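Local coordinates for protein cypemycin cysteine dehydrogenase (decarboxylating) (Streptomyces sp, PDB 6JDD) that catalyses the oxidative decarboxylation of the C-terminal cysteine of the cypemycin precursor peptide, a step in forming the aminovinyl-cysteine of this linaridin, at residues 56-61 and 72-77; 102-107 and 137-142. One frame throughout, in Å; residues are numbered along the deposited sequence.

Contact 1: residues 56-61 and 72-77. With FAD (flavin-adenine dinucleotide), chain B.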
loop_
_atom_site.group_PDB
_atom_site.type_symbol
_atom_site.label_atom_id
_atom_site.label_comp_id
_atom_site.label_asym_id
_atom_site.label_seq_id
_atom_site.Cartn_x
_atom_site.Cartn_y
_atom_site.Cartn_z
ATOM N N ALA A 56 -4.588 25.750 -5.231
ATOM C CA ALA A 56 -5.127 27.117 -5.126
ATOM C C ALA A 56 -4.327 28.076 -6.038
ATOM O O ALA A 56 -4.953 28.943 -6.696
ATOM C CB ALA A 56 -5.134 27.543 -3.680
ATOM N N LEU A 57 -3.012 27.906 -6.146
ATOM C CA LEU A 57 -2.171 28.763 -7.009
ATOM C C LEU A 57 -2.497 28.485 -8.481
ATOM O O LEU A 57 -2.452 29.420 -9.294
ATOM C CB LEU A 57 -0.688 28.495 -6.722
ATOM C CG LEU A 57 -0.181 28.893 -5.345
ATOM C CD1 LEU A 57 1.192 28.290 -5.100
ATOM C CD2 LEU A 57 -0.126 30.389 -5.175
ATOM N N ARG A 58 -2.731 27.226 -8.831
ATOM C CA ARG A 58 -3.130 26.908 -10.221
ATOM C C ARG A 58 -4.357 27.755 -10.584
ATOM O O ARG A 58 -4.463 28.119 -11.749
ATOM C CB ARG A 58 -3.428 25.424 -10.410
ATOM C CG ARG A 58 -2.197 24.552 -10.475
ATOM C CD ARG A 58 -2.545 23.094 -10.675
ATOM N NE ARG A 58 -1.508 22.279 -10.064
ATOM C CZ ARG A 58 -0.237 22.232 -10.492
ATOM N NH1 ARG A 58 0.639 21.453 -9.862
ATOM N NH2 ARG A 58 0.150 22.941 -11.556
ATOM N N HIS A 59 -5.256 28.040 -9.642
ATOM C CA HIS A 59 -6.460 28.885 -9.881
ATOM C C HIS A 59 -6.080 30.367 -9.830
ATOM O O HIS A 59 -6.482 31.107 -10.713
ATOM C CB HIS A 59 -7.617 28.519 -8.927
ATOM C CG HIS A 59 -8.144 27.146 -9.197
ATOM N ND1 HIS A 59 -8.927 26.871 -10.308
ATOM C CD2 HIS A 59 -7.925 25.954 -8.570
ATOM C CE1 HIS A 59 -9.172 25.562 -10.344
ATOM N NE2 HIS A 59 -8.573 24.971 -9.278
ATOM N N LEU A 60 -5.304 30.808 -8.850
ATOM C CA LEU A 60 -5.088 32.259 -8.674
ATOM C C LEU A 60 -4.063 32.789 -9.681
ATOM O O LEU A 60 -4.150 33.954 -10.013
ATOM C CB LEU A 60 -4.643 32.502 -7.235
ATOM C CG LEU A 60 -5.670 32.085 -6.187
ATOM C CD1 LEU A 60 -5.062 31.982 -4.793
ATOM C CD2 LEU A 60 -6.853 33.045 -6.190
ATOM N N ALA A 61 -3.120 31.967 -10.139
ATOM C CA ALA A 61 -2.022 32.399 -11.026
ATOM C C ALA A 61 -2.378 32.058 -12.463
ATOM O O ALA A 61 -2.842 30.963 -12.693
ATOM C CB ALA A 61 -0.730 31.727 -10.618
ATOM N N ASP A 72 8.583 16.174 -10.731
ATOM C CA ASP A 72 7.234 16.713 -11.042
ATOM C C ASP A 72 7.118 16.822 -12.558
ATOM O O ASP A 72 7.988 17.377 -13.226
ATOM C CB ASP A 72 6.995 18.017 -10.290
ATOM C CG ASP A 72 5.562 18.516 -10.255
ATOM O OD1 ASP A 72 5.139 19.157 -11.259
ATOM O OD2 ASP A 72 4.911 18.327 -9.165
ATOM N N PRO A 73 6.083 16.230 -13.175
ATOM C CA PRO A 73 5.932 16.362 -14.623
ATOM C C PRO A 73 5.588 17.777 -15.130
ATOM O O PRO A 73 5.715 18.033 -16.290
ATOM C CB PRO A 73 4.820 15.344 -14.939
ATOM C CG PRO A 73 4.076 15.097 -13.627
ATOM C CD PRO A 73 5.096 15.335 -12.537
ATOM N N ASP A 74 5.184 18.703 -14.275
ATOM C CA ASP A 74 4.821 20.065 -14.754
ATOM C C ASP A 74 6.070 20.939 -14.891
ATOM O O ASP A 74 5.937 22.086 -15.387
ATOM C CB ASP A 74 3.825 20.780 -13.838
ATOM C CG ASP A 74 2.469 20.109 -13.761
ATOM O OD1 ASP A 74 2.041 19.553 -14.791
ATOM O OD2 ASP A 74 1.872 20.136 -12.647
ATOM N N VAL A 75 7.228 20.450 -14.452
ATOM C CA VAL A 75 8.457 21.285 -14.445
ATOM C C VAL A 75 8.800 21.592 -15.893
ATOM O O VAL A 75 9.026 20.675 -16.671
ATOM C CB VAL A 75 9.620 20.591 -13.731
ATOM C CG1 VAL A 75 10.927 21.300 -13.975
ATOM C CG2 VAL A 75 9.372 20.519 -12.254
ATOM N N PRO A 76 8.839 22.871 -16.309
ATOM C CA PRO A 76 9.103 23.199 -17.706
ATOM C C PRO A 76 10.557 22.930 -18.051
ATOM O O PRO A 76 11.431 23.065 -17.207
ATOM C CB PRO A 76 8.773 24.686 -17.820
ATOM C CG PRO A 76 8.989 25.192 -16.425
ATOM C CD PRO A 76 8.575 24.063 -15.497
ATOM N N PRO A 77 10.848 22.499 -19.289
ATOM C CA PRO A 77 12.218 22.172 -19.667
ATOM C C PRO A 77 13.204 23.347 -19.612
ATOM O O PRO A 77 14.359 23.091 -19.301
ATOM C CB PRO A 77 12.092 21.663 -21.107
ATOM C CG PRO A 77 10.755 22.190 -21.598
ATOM C CD PRO A 77 9.881 22.291 -20.372
HETATM P PA FAD B . -17.278 19.210 2.636
HETATM O O1A FAD B . -17.203 18.711 4.042
HETATM O O2A FAD B . -16.040 19.168 1.804
HETATM O O5B FAD B . -18.463 18.452 1.865
HETATM C C5B FAD B . -18.152 17.237 1.139
HETATM C C4B FAD B . -19.405 16.407 0.996
HETATM O O4B FAD B . -19.124 15.047 1.414
HETATM C C3B FAD B . -20.609 16.859 1.834
HETATM O O3B FAD B . -21.830 16.653 1.134
HETATM C C2B FAD B . -20.510 15.959 3.069
HETATM O O2B FAD B . -21.752 15.780 3.715
HETATM C C1B FAD B . -20.007 14.663 2.444
HETATM N N9A FAD B . -19.279 13.808 3.373
HETATM C C8A FAD B . -19.473 13.684 4.727
HETATM N N7A FAD B . -18.647 12.825 5.278
HETATM C C5A FAD B . -17.867 12.360 4.225
HETATM C C6A FAD B . -16.811 11.431 4.157
HETATM N N6A FAD B . -16.335 10.774 5.211
HETATM N N1A FAD B . -16.260 11.205 2.942
HETATM C C2A FAD B . -16.744 11.869 1.884
HETATM N N3A FAD B . -17.728 12.763 1.827
HETATM C C4A FAD B . -18.253 12.963 3.048
HETATM N N1 FAD B . -18.509 26.124 -4.187
HETATM C C2 FAD B . -19.103 27.253 -3.738
HETATM O O2 FAD B . -20.193 27.211 -3.163
HETATM N N3 FAD B . -18.534 28.478 -3.895
HETATM C C4 FAD B . -17.322 28.641 -4.521
HETATM O O4 FAD B . -16.847 29.761 -4.642
HETATM C C4X FAD B . -16.672 27.488 -5.003
HETATM N N5 FAD B . -15.517 27.625 -5.602
HETATM C C5X FAD B . -14.906 26.489 -6.061
HETATM C C6 FAD B . -13.663 26.616 -6.707
HETATM C C7 FAD B . -12.992 25.520 -7.194
HETATM C C7M FAD B . -11.662 25.693 -7.881
HETATM C C8 FAD B . -13.562 24.232 -7.043
HETATM C C8M FAD B . -12.845 23.015 -7.567
HETATM C C9 FAD B . -14.781 24.093 -6.410
HETATM C C9A FAD B . -15.473 25.208 -5.910
HETATM N N10 FAD B . -16.705 25.104 -5.266
HETATM C C10 FAD B . -17.346 26.233 -4.793
HETATM C "C1'" FAD B . -17.330 23.781 -5.090
HETATM C "C2'" FAD B . -17.131 23.238 -3.688
HETATM O "O2'" FAD B . -15.749 22.972 -3.468
HETATM C "C3'" FAD B . -17.934 21.952 -3.478
HETATM O "O3'" FAD B . -19.324 22.259 -3.483
HETATM C "C4'" FAD B . -17.587 21.216 -2.181
HETATM O "O4'" FAD B . -18.367 20.023 -2.085
HETATM C "C5'" FAD B . -17.821 22.066 -0.954
HETATM O "O5'" FAD B . -17.654 21.252 0.239
HETATM P P FAD B . -17.612 21.965 1.675
HETATM O O1P FAD B . -18.782 22.885 1.780
HETATM O O2P FAD B . -16.240 22.514 1.888
HETATM O O3P FAD B . -17.836 20.714 2.653
#
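Arg58 and Asp74 form a salt bridge at the surface, with Arg58 NH1 3.3 Å from Asp74 OD2. The same oxygen also lies near the other terminal nitrogen, Arg58 NH2 being 3.5 Å from Asp74 OD2. The carboxylate therefore offers a single oxygen to the end of the guanidinium instead of pairing both oxygens with it, and the two planes are turned 67° apart. The pair covers little surface, 68 Å² over both sides, and the reach is long, the CA atoms of Arg58 and Asp74 being 11.4 Å apart. Arg58 covers most of that distance with a chain extended from CG to NE, chi2 -180° and chi3 -151°. Its guanidinium is steadied by a second partner, since NH2 is hydrogen-bonded to the carbonyl O of Val65 on strand 65-67. On the other side, Asp74 is set by the loop itself. A type I turn runs from Asp72 to Val75, and within it Asp72 OD1 accepts from Asp74 N at 3.1 Å, an Asx turn. Asp74, Val75 and Pro76 also lean on Trp66 of that strand. One residue along the helix from Arg58, His59 sets a face of its ring against the C7M methyl of a FAD held by a second subunit, His59 NE2 lying 3.5 Å from C7M. Thr45, Thr96 and Thr99 of the second subunit bind that cofactor. The arrangement joins helix 54-60 to the loop after strand 65-67, the outermost of the parallel sheet within this chain, in a homo-oligomeric flavoprotein of the HFCD superfamily whose flavin lies between subunits.

Contact 2: residues 102-107 and 137-142; sequences RLAQGR and ENNVQT. With FAD (flavin-adenine dinucleotide), chain C.
Ala104 and Asn139 bury the most surface here, at the closest approach of the two backbones, where their CA atoms are 5.6 Å apart. The Ala104 methyl points at helix 134-142 and its CB lies 4.1 Å from Asn139 CB; a residue this small is consistent with the close approach of the end of helix 97-104. Gln105, just beyond, adds the polar link. With its chain extended beyond CG (chi2 162°), it carries NE2 to Asn139 OD1 at 3.1 Å. The bond is nearly straight at hydrogen, 172°, and Asn139 OD1 lies in the Gln105 amide plane, yet the donor stands above the Asn139 carbonyl plane. Both amides have further partners: Gln105 NE2 also bonds to the O of Gln105 of a fourth subunit, and Asn139 ND2 to Ile135 O. Gly106 closes the helix in a Schellman motif. Arg102 lays its guanidinium over the FAD ribose, with NH2 3.5 Å from O3P, while NH1 bridges to Asp109. Replacing Arg102 by an alanine would probably take away this charge partner of Asp109 and leave the cofactor's ribose and diphosphate less covered. The chemistry thus divides: neutral amides join the helices and a neighbouring subunit, whereas the arginine's positive charge probably helps to offset the diphosphate's negative charge.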
loop_
_atom_site.group_PDB
_atom_site.type_symbol
_atom_site.label_atom_id
_atom_site.label_comp_id
_atom_site.label_asym_id
_atom_site.label_seq_id
_atom_site.Cartn_x
_atom_site.Cartn_y
_atom_site.Cartn_z
ATOM N N ARG A 102 21.585 27.607 -0.185
ATOM C CA ARG A 102 21.699 26.746 -1.394
ATOM C C ARG A 102 22.040 27.603 -2.620
ATOM O O ARG A 102 22.846 27.146 -3.454
ATOM C CB ARG A 102 20.398 25.965 -1.617
ATOM C CG ARG A 102 20.235 24.758 -0.705
ATOM C CD ARG A 102 19.352 23.687 -1.317
ATOM N NE ARG A 102 17.944 24.061 -1.317
ATOM C CZ ARG A 102 17.108 23.841 -2.326
ATOM N NH1 ARG A 102 17.538 23.243 -3.424
ATOM N NH2 ARG A 102 15.845 24.218 -2.232
ATOM N N LEU A 103 21.443 28.795 -2.716
ATOM C CA LEU A 103 21.662 29.716 -3.853
ATOM C C LEU A 103 23.102 30.250 -3.804
ATOM O O LEU A 103 23.801 30.194 -4.791
ATOM C CB LEU A 103 20.627 30.830 -3.725
ATOM C CG LEU A 103 20.574 31.790 -4.889
ATOM C CD1 LEU A 103 20.286 31.069 -6.216
ATOM C CD2 LEU A 103 19.532 32.838 -4.564
ATOM N N ALA A 104 23.513 30.702 -2.631
ATOM C CA ALA A 104 24.866 31.204 -2.332
ATOM C C ALA A 104 25.920 30.133 -2.593
ATOM O O ALA A 104 27.076 30.486 -2.678
ATOM C CB ALA A 104 24.934 31.634 -0.892
ATOM N N GLN A 105 25.536 28.862 -2.662
ATOM C CA GLN A 105 26.531 27.779 -2.744
ATOM C C GLN A 105 26.463 27.124 -4.128
ATOM O O GLN A 105 27.059 26.048 -4.321
ATOM C CB GLN A 105 26.305 26.826 -1.581
ATOM C CG GLN A 105 26.704 27.502 -0.290
ATOM C CD GLN A 105 26.158 26.850 0.964
ATOM O OE1 GLN A 105 25.612 25.742 0.932
ATOM N NE2 GLN A 105 26.323 27.547 2.090
ATOM N N GLY A 106 25.730 27.719 -5.046
ATOM C CA GLY A 106 25.717 27.203 -6.429
ATOM C C GLY A 106 24.936 25.905 -6.598
ATOM O O GLY A 106 24.999 25.322 -7.671
ATOM N N ARG A 107 24.122 25.538 -5.627
ATOM C CA ARG A 107 23.388 24.253 -5.663
ATOM C C ARG A 107 22.311 24.294 -6.755
ATOM O O ARG A 107 21.694 25.333 -6.985
ATOM C CB ARG A 107 22.829 23.949 -4.275
ATOM C CG ARG A 107 23.903 23.893 -3.190
ATOM C CD ARG A 107 24.917 22.779 -3.452
ATOM N NE ARG A 107 24.258 21.525 -3.776
ATOM C CZ ARG A 107 23.898 20.623 -2.903
ATOM N NH1 ARG A 107 24.192 20.799 -1.645
ATOM N NH2 ARG A 107 23.278 19.515 -3.260
ATOM N N GLU A 137 25.941 35.060 7.286
ATOM C CA GLU A 137 26.212 36.426 6.775
ATOM C C GLU A 137 27.261 36.291 5.661
ATOM O O GLU A 137 27.126 37.016 4.679
ATOM C CB GLU A 137 26.586 37.381 7.915
ATOM C CG GLU A 137 25.356 37.836 8.714
ATOM C CD GLU A 137 25.478 38.039 10.254
ATOM O OE1 GLU A 137 26.630 38.354 10.768
ATOM O OE2 GLU A 137 24.410 37.908 10.995
ATOM N N ASN A 138 28.242 35.393 5.813
ATOM C CA ASN A 138 29.283 35.256 4.764
ATOM C C ASN A 138 28.681 34.733 3.474
ATOM O O ASN A 138 29.031 35.264 2.390
ATOM C CB ASN A 138 30.508 34.445 5.193
ATOM C CG ASN A 138 31.489 35.274 5.981
ATOM O OD1 ASN A 138 31.381 36.526 6.102
ATOM N ND2 ASN A 138 32.425 34.543 6.551
ATOM N N ASN A 139 27.863 33.710 3.590
ATOM C CA ASN A 139 27.100 33.100 2.455
ATOM C C ASN A 139 26.155 34.117 1.771
ATOM O O ASN A 139 26.141 34.158 0.545
ATOM C CB ASN A 139 26.384 31.824 2.892
ATOM C CG ASN A 139 27.377 30.704 3.097
ATOM O OD1 ASN A 139 27.900 30.168 2.156
ATOM N ND2 ASN A 139 27.793 30.456 4.314
ATOM N N VAL A 140 25.466 34.951 2.530
ATOM C CA VAL A 140 24.715 36.121 1.971
ATOM C C VAL A 140 25.621 37.136 1.226
ATOM O O VAL A 140 25.161 37.637 0.157
ATOM C CB VAL A 140 24.017 36.842 3.119
ATOM C CG1 VAL A 140 23.456 38.153 2.632
ATOM C CG2 VAL A 140 22.953 35.960 3.726
ATOM N N GLN A 141 26.823 37.452 1.766
ATOM C CA GLN A 141 27.808 38.341 1.086
ATOM C C GLN A 141 28.167 37.683 -0.255
ATOM O O GLN A 141 28.378 38.423 -1.253
ATOM C CB GLN A 141 29.105 38.599 1.885
ATOM C CG GLN A 141 29.126 39.801 2.821
ATOM C CD GLN A 141 30.554 40.076 3.280
ATOM O OE1 GLN A 141 31.457 39.209 3.254
ATOM N NE2 GLN A 141 30.795 41.321 3.706
ATOM N N THR A 142 28.334 36.373 -0.286
ATOM C CA THR A 142 28.783 35.679 -1.522
ATOM C C THR A 142 27.850 35.987 -2.692
ATOM O O THR A 142 28.303 35.990 -3.869
ATOM C CB THR A 142 28.936 34.176 -1.330
ATOM O OG1 THR A 142 29.954 33.961 -0.371
ATOM C CG2 THR A 142 29.404 33.484 -2.578
HETATM P PA FAD C . 13.024 22.469 0.013
HETATM O O1A FAD C . 13.033 22.145 -1.445
HETATM O O2A FAD C . 11.831 22.075 0.818
HETATM O O5B FAD C . 14.348 21.875 0.698
HETATM C C5B FAD C . 14.297 20.541 1.262
HETATM C C4B FAD C . 15.692 19.969 1.316
HETATM O O4B FAD C . 15.686 18.643 0.727
HETATM C C3B FAD C . 16.771 20.755 0.557
HETATM O O3B FAD C . 18.017 20.712 1.241
HETATM C C2B FAD C . 16.839 20.016 -0.783
HETATM O O2B FAD C . 18.083 20.173 -1.430
HETATM C C1B FAD C . 16.615 18.577 -0.331
HETATM N N9A FAD C . 16.062 17.716 -1.370
HETATM C C8A FAD C . 16.260 17.805 -2.725
HETATM N N7A FAD C . 15.616 16.873 -3.390
HETATM C C5A FAD C . 14.960 16.132 -2.414
HETATM C C6A FAD C . 14.113 15.009 -2.477
HETATM N N6A FAD C . 13.765 14.407 -3.611
HETATM N N1A FAD C . 13.634 14.526 -1.306
HETATM C C2A FAD C . 13.988 15.136 -0.167
HETATM N N3A FAD C . 14.773 16.195 0.013
HETATM C C4A FAD C . 15.231 16.648 -1.166
HETATM N N1 FAD C . 12.927 28.579 7.664
HETATM C C2 FAD C . 13.275 29.852 7.367
HETATM O O2 FAD C . 14.344 30.102 6.806
HETATM N N3 FAD C . 12.474 30.907 7.670
HETATM C C4 FAD C . 11.262 30.743 8.296
HETATM O O4 FAD C . 10.573 31.721 8.549
HETATM C C4X FAD C . 10.864 29.432 8.621
HETATM N N5 FAD C . 9.712 29.258 9.217
HETATM C C5X FAD C . 9.348 27.973 9.523
HETATM C C6 FAD C . 8.113 27.766 10.163
HETATM C C7 FAD C . 7.683 26.505 10.500
HETATM C C7M FAD C . 6.354 26.320 11.186
HETATM C C8 FAD C . 8.498 25.387 10.196
HETATM C C8M FAD C . 8.047 23.995 10.555
HETATM C C9 FAD C . 9.712 25.577 9.567
HETATM C C9A FAD C . 10.159 26.863 9.219
HETATM N N10 FAD C . 11.379 27.090 8.584
HETATM C C10 FAD C . 11.774 28.375 8.264
HETATM C "C1'" FAD C . 12.255 25.953 8.251
HETATM C "C2'" FAD C . 12.151 25.560 6.790
HETATM O "O2'" FAD C . 10.848 25.052 6.520
HETATM C "C3'" FAD C . 13.193 24.499 6.430
HETATM O "O3'" FAD C . 14.494 25.076 6.492
HETATM C "C4'" FAD C . 12.986 23.877 5.047
HETATM O "O4'" FAD C . 13.988 22.886 4.812
HETATM C "C5'" FAD C . 13.027 24.903 3.939
HETATM O "O5'" FAD C . 13.013 24.228 2.652
HETATM P P FAD C . 12.810 25.092 1.316
HETATM O O1P FAD C . 13.769 26.235 1.342
HETATM O O2P FAD C . 11.352 25.377 1.155
HETATM O O3P FAD C . 13.268 24.044 0.192
#

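Overall arrangement
Contact 1 and contact 2 lie on opposite sides of the chain's centre, their own centres 27 Å apart and their nearest atoms about 12 Å apart, and they do not touch. They follow in series along the chain, 56-61 with 72-77 closing before 102-107 with 137-142 opens. FAD relates them through different molecules. Contact 2 carries Arg102 of the chain's own FAD pocket, whereas contact 1 borders, through His59, the dimethylated rim of a flavin bound by another subunit. One copy of the protein thus binds its own cofactor and also borders the flavin of a neighbour, within a twelve-chain assembly.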